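Side-chain contacts in oligopeptide ABC transporter, periplasmic oligopeptide-binding protein, putative (Thermotoga maritima MSB8, PDB 5IPW), which probably binds oligopeptides in the periplasm and hands them to an ABC transporter for uptake: residues Y21-P25 against M26-L30; G75-K78 against L79-K83; K354-D358 against V359-Q363; F449-D452 against V453-V457. All coordinates share one frame; numbering follows the deposited sequence.

Interaction 1 of 4, residues Y21-P25 against M26-L30; sequences YHESP and MLTKL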
loop_
_atom_site.group_PDB
_atom_site.type_symbol
_atom_site.label_atom_id
_atom_site.label_comp_id
_atom_site.label_asym_id
_atom_site.label_seq_id
_atom_site.Cartn_x
_atom_site.Cartn_y
_atom_site.Cartn_z
ATOM N N TYR A 21 10.989 30.284 -14.633
ATOM C CA TYR A 21 11.132 29.481 -13.414
ATOM C C TYR A 21 11.298 30.363 -12.198
ATOM O O TYR A 21 11.921 31.423 -12.274
ATOM C CB TYR A 21 12.318 28.535 -13.508
ATOM C CG TYR A 21 12.156 27.438 -14.519
ATOM C CD1 TYR A 21 11.021 26.651 -14.533
ATOM C CD2 TYR A 21 13.165 27.159 -15.443
ATOM C CE1 TYR A 21 10.873 25.636 -15.454
ATOM C CE2 TYR A 21 13.029 26.139 -16.372
ATOM C CZ TYR A 21 11.876 25.385 -16.371
ATOM O OH TYR A 21 11.708 24.370 -17.276
ATOM N N HIS A 22 10.741 29.908 -11.079
ATOM C CA HIS A 22 10.772 30.652 -9.825
ATOM C C HIS A 22 11.306 29.769 -8.714
ATOM O O HIS A 22 11.346 28.552 -8.858
ATOM C CB HIS A 22 9.372 31.143 -9.486
ATOM C CG HIS A 22 8.749 31.948 -10.579
ATOM N ND1 HIS A 22 9.096 33.261 -10.824
ATOM C CD2 HIS A 22 7.823 31.622 -11.510
ATOM C CE1 HIS A 22 8.401 33.710 -11.855
ATOM N NE2 HIS A 22 7.625 32.733 -12.292
ATOM N N GLU A 23 11.710 30.385 -7.609
ATOM C CA GLU A 23 12.359 29.663 -6.516
ATOM C C GLU A 23 11.967 30.260 -5.194
ATOM O O GLU A 23 11.504 31.394 -5.144
ATOM C CB GLU A 23 13.876 29.759 -6.666
ATOM C CG GLU A 23 14.443 31.127 -6.281
ATOM C CD GLU A 23 15.802 31.417 -6.890
ATOM O OE1 GLU A 23 16.429 30.467 -7.369
ATOM O OE2 GLU A 23 16.249 32.584 -6.893
ATOM N N SER A 24 12.182 29.519 -4.114
ATOM C CA SER A 24 11.873 30.033 -2.785
ATOM C C SER A 24 12.811 31.185 -2.453
ATOM O O SER A 24 13.982 31.129 -2.798
ATOM C CB SER A 24 12.019 28.945 -1.737
ATOM O OG SER A 24 11.580 29.410 -0.472
ATOM N N PRO A 25 12.303 32.239 -1.796
ATOM C CA PRO A 25 13.152 33.369 -1.400
ATOM C C PRO A 25 14.473 32.955 -0.737
ATOM O O PRO A 25 15.526 33.470 -1.107
ATOM C CB PRO A 25 12.273 34.132 -0.405
ATOM C CG PRO A 25 10.881 33.865 -0.863
ATOM C CD PRO A 25 10.887 32.478 -1.450
ATOM N N MET A 26 14.423 32.018 0.207
ATOM C CA MET A 26 15.638 31.555 0.875
ATOM C C MET A 26 16.696 31.080 -0.119
ATOM O O MET A 26 17.889 31.214 0.135
ATOM C CB MET A 26 15.334 30.443 1.895
ATOM C CG MET A 26 14.922 29.104 1.296
ATOM S SD MET A 26 14.899 27.741 2.475
ATOM C CE MET A 26 16.604 27.209 2.416
ATOM N N LEU A 27 16.269 30.512 -1.242
ATOM C CA LEU A 27 17.216 30.096 -2.274
ATOM C C LEU A 27 17.723 31.290 -3.080
ATOM O O LEU A 27 18.891 31.322 -3.466
ATOM C CB LEU A 27 16.595 29.047 -3.195
ATOM C CG LEU A 27 16.174 27.745 -2.519
ATOM C CD1 LEU A 27 15.594 26.788 -3.545
ATOM C CD2 LEU A 27 17.346 27.083 -1.811
ATOM N N THR A 28 16.854 32.266 -3.332
ATOM C CA THR A 28 17.256 33.481 -4.036
ATOM C C THR A 28 18.329 34.221 -3.262
ATOM O O THR A 28 19.259 34.759 -3.848
ATOM C CB THR A 28 16.079 34.438 -4.269
ATOM O OG1 THR A 28 15.034 33.757 -4.969
ATOM C CG2 THR A 28 16.521 35.640 -5.091
ATOM N N LYS A 29 18.193 34.246 -1.945
ATOM C CA LYS A 29 19.177 34.899 -1.104
ATOM C C LYS A 29 20.541 34.235 -1.278
ATOM O O LYS A 29 21.553 34.919 -1.416
ATOM C CB LYS A 29 18.743 34.862 0.359
ATOM C CG LYS A 29 19.660 35.649 1.272
ATOM C CD LYS A 29 19.045 35.870 2.647
ATOM C CE LYS A 29 20.105 36.252 3.673
ATOM N NZ LYS A 29 19.582 36.242 5.068
ATOM N N LEU A 30 20.555 32.903 -1.297
ATOM C CA LEU A 30 21.797 32.157 -1.483
ATOM C C LEU A 30 22.473 32.423 -2.823
ATOM O O LEU A 30 23.693 32.515 -2.875
ATOM C CB LEU A 30 21.570 30.650 -1.331
ATOM C CG LEU A 30 21.261 30.111 0.070
ATOM C CD1 LEU A 30 20.915 28.634 -0.018
ATOM C CD2 LEU A 30 22.417 30.321 1.036
HETATM O O HOH W 1 12.374 34.051 -4.793
HETATM O O HOH W 2 11.920 31.327 1.623
#

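Interaction 2 of 4, residues G75-K78 against L79-K83; sequences GISK and LIEVK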
loop_
_atom_site.group_PDB
_atom_site.type_symbol
_atom_site.label_atom_id
_atom_site.label_comp_id
_atom_site.label_asym_id
_atom_site.label_seq_id
_atom_site.Cartn_x
_atom_site.Cartn_y
_atom_site.Cartn_z
ATOM N N GLY A 75 8.037 6.860 8.478
ATOM C CA GLY A 75 7.184 8.028 8.393
ATOM C C GLY A 75 7.865 9.157 7.653
ATOM O O GLY A 75 7.225 9.887 6.901
ATOM N N ILE A 76 9.165 9.306 7.878
ATOM C CA ILE A 76 9.951 10.305 7.173
ATOM C C ILE A 76 10.111 9.849 5.731
ATOM O O ILE A 76 9.868 10.613 4.816
ATOM C CB ILE A 76 11.352 10.488 7.782
ATOM C CG1 ILE A 76 11.276 10.855 9.272
ATOM C CG2 ILE A 76 12.140 11.540 7.015
ATOM C CD1 ILE A 76 10.565 12.152 9.583
ATOM N N SER A 77 10.508 8.595 5.539
ATOM C CA SER A 77 10.675 8.046 4.195
ATOM C C SER A 77 9.462 8.306 3.303
ATOM O O SER A 77 9.616 8.708 2.158
ATOM C CB SER A 77 10.937 6.543 4.231
ATOM O OG SER A 77 11.041 6.041 2.906
ATOM N N LYS A 78 8.266 8.098 3.845
ATOM C CA LYS A 78 7.037 8.261 3.080
ATOM C C LYS A 78 6.647 9.718 2.803
ATOM O O LYS A 78 5.740 9.966 2.017
ATOM C CB LYS A 78 5.900 7.517 3.764
ATOM C CG LYS A 78 6.061 6.015 3.649
ATOM C CD LYS A 78 5.091 5.269 4.542
ATOM C CE LYS A 78 5.136 3.775 4.270
ATOM N NZ LYS A 78 4.421 2.992 5.317
ATOM N N LEU A 79 7.322 10.673 3.440
ATOM C CA LEU A 79 7.228 12.082 3.042
ATOM C C LEU A 79 8.173 12.402 1.901
ATOM O O LEU A 79 7.903 13.284 1.093
ATOM C CB LEU A 79 7.589 13.010 4.203
ATOM C CG LEU A 79 6.660 13.004 5.410
ATOM C CD1 LEU A 79 7.086 14.103 6.372
ATOM C CD2 LEU A 79 5.214 13.191 4.986
ATOM N N ILE A 80 9.270 11.661 1.856
ATOM C CA ILE A 80 10.499 12.092 1.226
ATOM C C ILE A 80 10.795 11.314 -0.063
ATOM O O ILE A 80 11.647 11.706 -0.855
ATOM C CB ILE A 80 11.631 11.958 2.287
ATOM C CG1 ILE A 80 12.282 13.300 2.514
ATOM C CG2 ILE A 80 12.641 10.840 1.999
ATOM C CD1 ILE A 80 11.373 14.212 3.298
ATOM N N GLU A 81 10.055 10.236 -0.280
ATOM C CA GLU A 81 10.355 9.279 -1.332
ATOM C C GLU A 81 10.103 9.818 -2.725
ATOM O O GLU A 81 9.176 10.591 -2.957
ATOM C CB GLU A 81 9.547 7.991 -1.132
ATOM C CG GLU A 81 10.258 6.957 -0.277
ATOM C CD GLU A 81 9.322 5.884 0.232
ATOM O OE1 GLU A 81 8.437 5.432 -0.533
ATOM O OE2 GLU A 81 9.472 5.499 1.409
ATOM N N VAL A 82 10.945 9.384 -3.653
ATOM C CA VAL A 82 10.781 9.713 -5.064
ATOM C C VAL A 82 10.917 8.448 -5.900
ATOM O O VAL A 82 11.654 7.527 -5.547
ATOM C CB VAL A 82 11.786 10.792 -5.540
ATOM C CG1 VAL A 82 11.523 12.112 -4.832
ATOM C CG2 VAL A 82 13.229 10.346 -5.331
ATOM N N LYS A 83 10.195 8.422 -7.011
ATOM C CA LYS A 83 10.087 7.237 -7.854
ATOM C C LYS A 83 10.427 7.611 -9.289
ATOM O O LYS A 83 10.339 8.780 -9.661
ATOM C CB LYS A 83 8.654 6.684 -7.785
ATOM C CG LYS A 83 8.085 6.600 -6.373
ATOM C CD LYS A 83 8.829 5.577 -5.526
ATOM C CE LYS A 83 8.327 5.564 -4.093
ATOM N NZ LYS A 83 9.194 4.714 -3.227
#

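Interaction 3 of 4, residues K354-D358 against V359-Q363; sequences KVFND and VRFRQ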
loop_
_atom_site.group_PDB
_atom_site.type_symbol
_atom_site.label_atom_id
_atom_site.label_comp_id
_atom_site.label_asym_id
_atom_site.label_seq_id
_atom_site.Cartn_x
_atom_site.Cartn_y
_atom_site.Cartn_z
ATOM N N LYS A 354 -20.718 -30.178 2.127
ATOM C CA LYS A 354 -21.780 -30.024 1.119
ATOM C C LYS A 354 -22.603 -28.756 1.323
ATOM O O LYS A 354 -22.772 -27.965 0.394
ATOM C CB LYS A 354 -22.712 -31.243 1.124
ATOM C CG LYS A 354 -22.231 -32.408 0.267
ATOM C CD LYS A 354 -22.715 -32.312 -1.180
ATOM C CE LYS A 354 -24.046 -33.024 -1.401
ATOM N NZ LYS A 354 -25.179 -32.394 -0.667
ATOM N N VAL A 355 -23.110 -28.572 2.539
ATOM C CA VAL A 355 -23.837 -27.355 2.905
ATOM C C VAL A 355 -22.992 -26.099 2.655
ATOM O O VAL A 355 -23.489 -25.111 2.107
ATOM C CB VAL A 355 -24.268 -27.397 4.385
ATOM C CG1 VAL A 355 -24.727 -26.026 4.880
ATOM C CG2 VAL A 355 -25.367 -28.437 4.583
ATOM N N PHE A 356 -21.721 -26.154 3.052
ATOM C CA PHE A 356 -20.787 -25.014 2.948
ATOM C C PHE A 356 -20.453 -24.605 1.502
ATOM O O PHE A 356 -20.329 -23.419 1.208
ATOM C CB PHE A 356 -19.483 -25.324 3.714
ATOM C CG PHE A 356 -19.590 -25.208 5.224
ATOM C CD1 PHE A 356 -20.797 -24.946 5.864
ATOM C CD2 PHE A 356 -18.465 -25.401 6.006
ATOM C CE1 PHE A 356 -20.865 -24.856 7.245
ATOM C CE2 PHE A 356 -18.529 -25.314 7.386
ATOM C CZ PHE A 356 -19.730 -25.040 8.005
ATOM N N ASN A 357 -20.310 -25.572 0.606
ATOM C CA ASN A 357 -20.010 -25.272 -0.797
ATOM C C ASN A 357 -21.225 -24.880 -1.632
ATOM O O ASN A 357 -21.091 -24.547 -2.810
ATOM C CB ASN A 357 -19.310 -26.452 -1.456
ATOM C CG ASN A 357 -17.866 -26.571 -1.030
ATOM O OD1 ASN A 357 -16.971 -26.060 -1.701
ATOM N ND2 ASN A 357 -17.630 -27.236 0.096
ATOM N N ASP A 358 -22.407 -24.939 -1.029
ATOM C CA ASP A 358 -23.618 -24.480 -1.680
ATOM C C ASP A 358 -23.646 -22.963 -1.600
ATOM O O ASP A 358 -23.831 -22.396 -0.525
ATOM C CB ASP A 358 -24.854 -25.082 -1.003
ATOM C CG ASP A 358 -26.140 -24.856 -1.793
ATOM O OD1 ASP A 358 -26.125 -24.123 -2.810
ATOM O OD2 ASP A 358 -27.176 -25.421 -1.383
ATOM N N VAL A 359 -23.458 -22.321 -2.751
ATOM C CA VAL A 359 -23.464 -20.858 -2.862
ATOM C C VAL A 359 -24.624 -20.237 -2.085
ATOM O O VAL A 359 -24.462 -19.236 -1.378
ATOM C CB VAL A 359 -23.599 -20.404 -4.333
ATOM C CG1 VAL A 359 -23.522 -18.886 -4.426
ATOM C CG2 VAL A 359 -22.525 -21.044 -5.212
ATOM N N ARG A 360 -25.795 -20.842 -2.240
ATOM C CA ARG A 360 -27.019 -20.363 -1.612
ATOM C C ARG A 360 -26.915 -20.278 -0.095
ATOM O O ARG A 360 -27.515 -19.398 0.517
ATOM C CB ARG A 360 -28.186 -21.262 -2.022
ATOM C CG ARG A 360 -28.581 -21.094 -3.488
ATOM C CD ARG A 360 -28.803 -22.424 -4.189
ATOM N NE ARG A 360 -29.759 -23.264 -3.471
ATOM C CZ ARG A 360 -30.042 -24.526 -3.780
ATOM N NH1 ARG A 360 -29.447 -25.129 -4.808
ATOM N NH2 ARG A 360 -30.929 -25.188 -3.053
ATOM N N PHE A 361 -26.155 -21.194 0.505
ATOM C CA PHE A 361 -25.924 -21.155 1.944
ATOM C C PHE A 361 -25.160 -19.888 2.319
ATOM O O PHE A 361 -25.469 -19.241 3.329
ATOM C CB PHE A 361 -25.173 -22.404 2.442
ATOM C CG PHE A 361 -25.004 -22.440 3.944
ATOM C CD1 PHE A 361 -26.113 -22.548 4.779
ATOM C CD2 PHE A 361 -23.748 -22.322 4.527
ATOM C CE1 PHE A 361 -25.974 -22.553 6.164
ATOM C CE2 PHE A 361 -23.604 -22.330 5.911
ATOM C CZ PHE A 361 -24.719 -22.443 6.731
ATOM N N ARG A 362 -24.175 -19.530 1.499
ATOM C CA ARG A 362 -23.358 -18.338 1.754
ATOM C C ARG A 362 -24.177 -17.068 1.503
ATOM O O ARG A 362 -24.246 -16.190 2.371
ATOM C CB ARG A 362 -22.079 -18.366 0.912
ATOM C CG ARG A 362 -21.262 -19.635 1.133
ATOM C CD ARG A 362 -19.868 -19.551 0.547
ATOM N NE ARG A 362 -19.853 -19.510 -0.917
ATOM C CZ ARG A 362 -19.592 -20.544 -1.719
ATOM N NH1 ARG A 362 -19.342 -21.764 -1.240
ATOM N NH2 ARG A 362 -19.591 -20.359 -3.035
ATOM N N GLN A 363 -24.825 -17.000 0.336
ATOM C CA GLN A 363 -25.775 -15.917 0.029
ATOM C C GLN A 363 -26.704 -15.683 1.221
ATOM O O GLN A 363 -26.864 -14.547 1.698
ATOM C CB GLN A 363 -26.597 -16.252 -1.219
ATOM C CG GLN A 363 -25.792 -16.216 -2.512
ATOM C CD GLN A 363 -26.536 -16.780 -3.718
ATOM O OE1 GLN A 363 -27.642 -17.309 -3.597
ATOM N NE2 GLN A 363 -25.924 -16.670 -4.894
HETATM O O HOH W 3 -17.299 -23.502 -2.956
#

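Interaction 4 of 4, residues F449-D452 against V453-V457; sequences FHVD and VWTMV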
loop_
_atom_site.group_PDB
_atom_site.type_symbol
_atom_site.label_atom_id
_atom_site.label_comp_id
_atom_site.label_asym_id
_atom_site.label_seq_id
_atom_site.Cartn_x
_atom_site.Cartn_y
_atom_site.Cartn_z
ATOM N N PHE A 449 -11.756 -8.143 19.677
ATOM C CA PHE A 449 -12.501 -7.338 18.732
ATOM C C PHE A 449 -13.393 -8.221 17.883
ATOM O O PHE A 449 -14.586 -7.965 17.776
ATOM C CB PHE A 449 -11.563 -6.519 17.841
ATOM C CG PHE A 449 -12.226 -5.985 16.598
ATOM C CD1 PHE A 449 -13.236 -5.034 16.687
ATOM C CD2 PHE A 449 -11.849 -6.448 15.338
ATOM C CE1 PHE A 449 -13.853 -4.547 15.544
ATOM C CE2 PHE A 449 -12.462 -5.963 14.190
ATOM C CZ PHE A 449 -13.466 -5.012 14.294
ATOM N N HIS A 450 -12.815 -9.261 17.290
ATOM C CA HIS A 450 -13.562 -10.134 16.376
ATOM C C HIS A 450 -14.647 -10.946 17.097
ATOM O O HIS A 450 -15.706 -11.217 16.526
ATOM C CB HIS A 450 -12.613 -11.072 15.632
ATOM C CG HIS A 450 -11.809 -10.395 14.567
ATOM N ND1 HIS A 450 -12.348 -10.015 13.357
ATOM C CD2 HIS A 450 -10.502 -10.040 14.526
ATOM C CE1 HIS A 450 -11.409 -9.451 12.618
ATOM N NE2 HIS A 450 -10.281 -9.454 13.304
ATOM N N VAL A 451 -14.375 -11.331 18.342
ATOM C CA VAL A 451 -15.379 -11.972 19.187
ATOM C C VAL A 451 -16.648 -11.126 19.176
ATOM O O VAL A 451 -17.718 -11.604 18.800
ATOM C CB VAL A 451 -14.877 -12.131 20.640
ATOM C CG1 VAL A 451 -16.012 -12.506 21.585
ATOM C CG2 VAL A 451 -13.762 -13.165 20.713
ATOM N N ASP A 452 -16.503 -9.861 19.564
ATOM C CA ASP A 452 -17.631 -8.922 19.652
ATOM C C ASP A 452 -18.429 -8.853 18.358
ATOM O O ASP A 452 -19.660 -8.863 18.377
ATOM C CB ASP A 452 -17.143 -7.514 20.001
ATOM C CG ASP A 452 -16.374 -7.468 21.299
ATOM O OD1 ASP A 452 -16.494 -8.430 22.087
ATOM O OD2 ASP A 452 -15.648 -6.478 21.531
ATOM N N VAL A 453 -17.718 -8.785 17.240
ATOM C CA VAL A 453 -18.350 -8.681 15.925
ATOM C C VAL A 453 -19.284 -9.860 15.692
ATOM O O VAL A 453 -20.475 -9.682 15.418
ATOM C CB VAL A 453 -17.309 -8.653 14.784
ATOM C CG1 VAL A 453 -17.993 -8.534 13.426
ATOM C CG2 VAL A 453 -16.319 -7.511 14.979
ATOM N N TRP A 454 -18.731 -11.062 15.813
ATOM C CA TRP A 454 -19.447 -12.275 15.430
ATOM C C TRP A 454 -20.355 -12.805 16.535
ATOM O O TRP A 454 -21.311 -13.530 16.249
ATOM C CB TRP A 454 -18.452 -13.319 14.928
ATOM C CG TRP A 454 -17.811 -12.840 13.671
ATOM C CD1 TRP A 454 -16.655 -12.119 13.559
ATOM C CD2 TRP A 454 -18.322 -12.985 12.342
ATOM N NE1 TRP A 454 -16.406 -11.831 12.243
ATOM C CE2 TRP A 454 -17.413 -12.351 11.474
ATOM C CE3 TRP A 454 -19.456 -13.601 11.799
ATOM C CZ2 TRP A 454 -17.601 -12.315 10.093
ATOM C CZ3 TRP A 454 -19.641 -13.568 10.422
ATOM C CH2 TRP A 454 -18.722 -12.926 9.588
ATOM N N THR A 455 -20.081 -12.412 17.778
ATOM C CA THR A 455 -21.034 -12.597 18.874
ATOM C C THR A 455 -22.390 -11.970 18.537
ATOM O O THR A 455 -23.434 -12.512 18.889
ATOM C CB THR A 455 -20.512 -11.983 20.185
ATOM O OG1 THR A 455 -19.290 -12.627 20.562
ATOM C CG2 THR A 455 -21.529 -12.148 21.318
ATOM N N MET A 456 -22.374 -10.832 17.855
ATOM C CA MET A 456 -23.607 -10.196 17.414
ATOM C C MET A 456 -24.227 -10.957 16.257
ATOM O O MET A 456 -25.445 -11.019 16.146
ATOM C CB MET A 456 -23.357 -8.749 17.004
ATOM C CG MET A 456 -22.915 -7.855 18.153
ATOM S SD MET A 456 -22.363 -6.222 17.620
ATOM C CE MET A 456 -23.626 -5.826 16.416
ATOM N N VAL A 457 -23.387 -11.527 15.398
ATOM C CA VAL A 457 -23.853 -12.330 14.251
ATOM C C VAL A 457 -24.476 -13.657 14.712
ATOM O O VAL A 457 -25.293 -14.248 13.999
ATOM C CB VAL A 457 -22.709 -12.602 13.238
ATOM C CG1 VAL A 457 -23.186 -13.466 12.073
ATOM C CG2 VAL A 457 -22.143 -11.289 12.708
#

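Interaction 1 of 4, residues Y21-P25 against M26-L30
A side-chain hydrogen bond between Glu23 and Thr28 closes the entry into helix 25-32, at the edge of the molecule where a loop turns into the helix. The hydroxyl OG1 of Thr28 donates to OE2 of Glu23 at 2.6 Å, coming from the anti side of the carboxylate and 23° out of its plane. The two side chains cross at about a right angle. Glu23 reaches across because its CG sits between the backbone N and the carbonyl carbon (chi1 75°) and the chain then runs out extended. Its other oxygen, OE1, forms a salt bridge with Arg42, so the carboxylate is held at both ends. A water donates to OG1 of Thr28 and also to the carbonyl O of Glu23, 2.8 Å away. With an alanine here, Arg42 is likely to lose its charged mate and the Thr28 hydroxyl the acceptor that fixes its rotation.

At the start of the helix, Ser24 O takes two backbone donors, Leu27 N at 2.8 Å and Thr28 N at 3.1 Å. Its own OG is hydrogen-bonded to Asp275, and a second water links it to Met26 N, itself 3.9 Å from that OG. Ser24 thus holds the N-cap position without a capping bond from its side chain. With Pro25 opening the first turn and Lys29 N bonded to Pro25 O, this is a helix N-terminus in which Glu23, the residue before the N-cap, folds its side chain back onto the first turn.

Interaction 2 of 4, residues G75-K78 against L79-K83
Leu79 and Ile80 close the last turn of helix 73-80 against Ile76 and Ser77, and the backbone supplies the bonds. Leu79 N donates to Ile76 O at 2.9 Å, and Ile80 N donates to Ser77 O at 3.0 Å. In both the donor stands well above the carbonyl plane, by 56° and 65°, as suits bonds spanning only three residues. Ile80 O, at the end of the turn, is taken up by the hydroxyl of Ser240.

The charged ends look outward from the turn for their partners. Lys78 and Glu81 lie side by side and point the same way, yet NZ of Lys78 stays 6.9 Å from OE2 of Glu81. With CG beside the backbone N (chi1 -71°) and the rest of the chain extended, the Lys78 amine arrives instead at Asp616, in a salt bridge. Glu81 OE1 receives NZ of Lys83 at 2.9 Å, from above the carboxylate plane, and also pairs with Arg619. The Lys83 amine is shared further with the carbonyls of Tyr184 and Gly185. How OE2 of Glu81 meets Ser77 OG is doubtful in the model. Meanwhile Leu79 packs on Trp63 and Ile80 on Leu255. The whole is a helix C-terminus whose last turn carries bonds from i+3 to i, after which Glu81 leaves helical geometry.

Interaction 3 of 4, residues K354-D358 against V359-Q363
Asp358 and Phe361 lie at the centre of the joint between helices 350-357 and 359-367, Asp358 as the N-cap of the second helix and Phe361 folded back over the first. The Asp358 carbonyl O accepts Phe361 N at 2.8 Å. Its side chain, with CG anti to the backbone N (chi1 -169°), swings OD1 toward the opening turn, where Arg360 N gives it a weak capping bond of 3.3 Å.

The same carboxylate meets the Arg360 guanidinium from above. OD2 lies over the centre of the guanidinium, with the two planes 87° apart, and the long salt bridge from OD1 to NE, 3.8 Å, has no N-H pointing at the oxygen. A leucine in place of Arg360 would probably leave the Asp358 carboxylate without this nearby positive charge, though still with the backbone N to cap.

Phe361 presents a ring face to Val355: the methyl CG1 sits 3.6 Å from the ring centroid, only 7° off the normal, a clean CH-pi contact over the face. Phe356 lies alongside, its ring nearly parallel to that of Phe361 but slid so far that the two barely overlap, with CD1 and CE2 meeting at 3.8 Å. Both rings rest on Leu343. From the other flank Arg362 NH1 donates to Phe356 O at 3.1 Å, on a lone pair in the carbonyl plane. A water joins that NH1 to Asn357 OD1, while Asn357 ND2 is hydrogen-bonded to Arg353 O. The joint therefore divides its chemistry: apolar rings toward the sheet, and at the break a carboxylate beside a helix N-terminus and a guanidinium, which would probably favour its charged form.

Interaction 4 of 4, residues F449-D452 against V453-V457
Phe449 and Val453 meet one turn apart on helix 448-462, methyl against ring face. CG of Phe449 runs anti to the backbone N (chi1 163°), which leans the ring along the helix toward Val453. The CG2 methyl of Val453 then lies 4.0 Å from the Phe449 ring centroid, 19° off the normal and offset toward the rim.

Thr455 makes the polar counterpart of this pair. Its OG1 sits beside the backbone N (chi1 -61°), close enough to the preceding turn to donate to Val451 O at 2.6 Å, from well above the carbonyl plane. Thr455 N reaches that same oxygen at 2.7 Å, almost straight along C=O, so Val451 O is gripped by two donors of one residue. The side chains of Val451 and Thr455 run side by side, CG1 of the valine 3.4 Å from OG1.

Trp454 stands with its indole edge-on to His450 O: CD1 comes within 3.2 Å of that oxygen, near the ring plane, while Trp454 N makes the regular helix bond to it. Both the indole NE1 and His450 ND1 are bound by the hydroxyl of Ser339. Trp454 and His450 pack on Val491 of the sheet, and Met456 faces helix 371-379. This is the helix of a beta-alpha-beta unit, crossing from strand 440-445 to strand 467-472.

Interactions 1 and 2 lean on one sheet, through strand 252-257: the first at the periphery of the molecule, touching Glu256 and Arg257, the second deep within, on Tyr253 and Leu255. Interactions 3 and 4, their centres about 22 Å apart, are both built on the sheet holding strands 340-343 and 440-445, on the far side of the chain's centre from interaction 1. Interaction 2 is the buried one; the other three are partly exposed. Interactions 1, 2 and 3 sit at helix ends and add carboxylates to the backbone bonds, whereas interaction 4, inside a continuous helix, combines regular backbone bonds with a methyl-ring contact and a threonine hydroxyl.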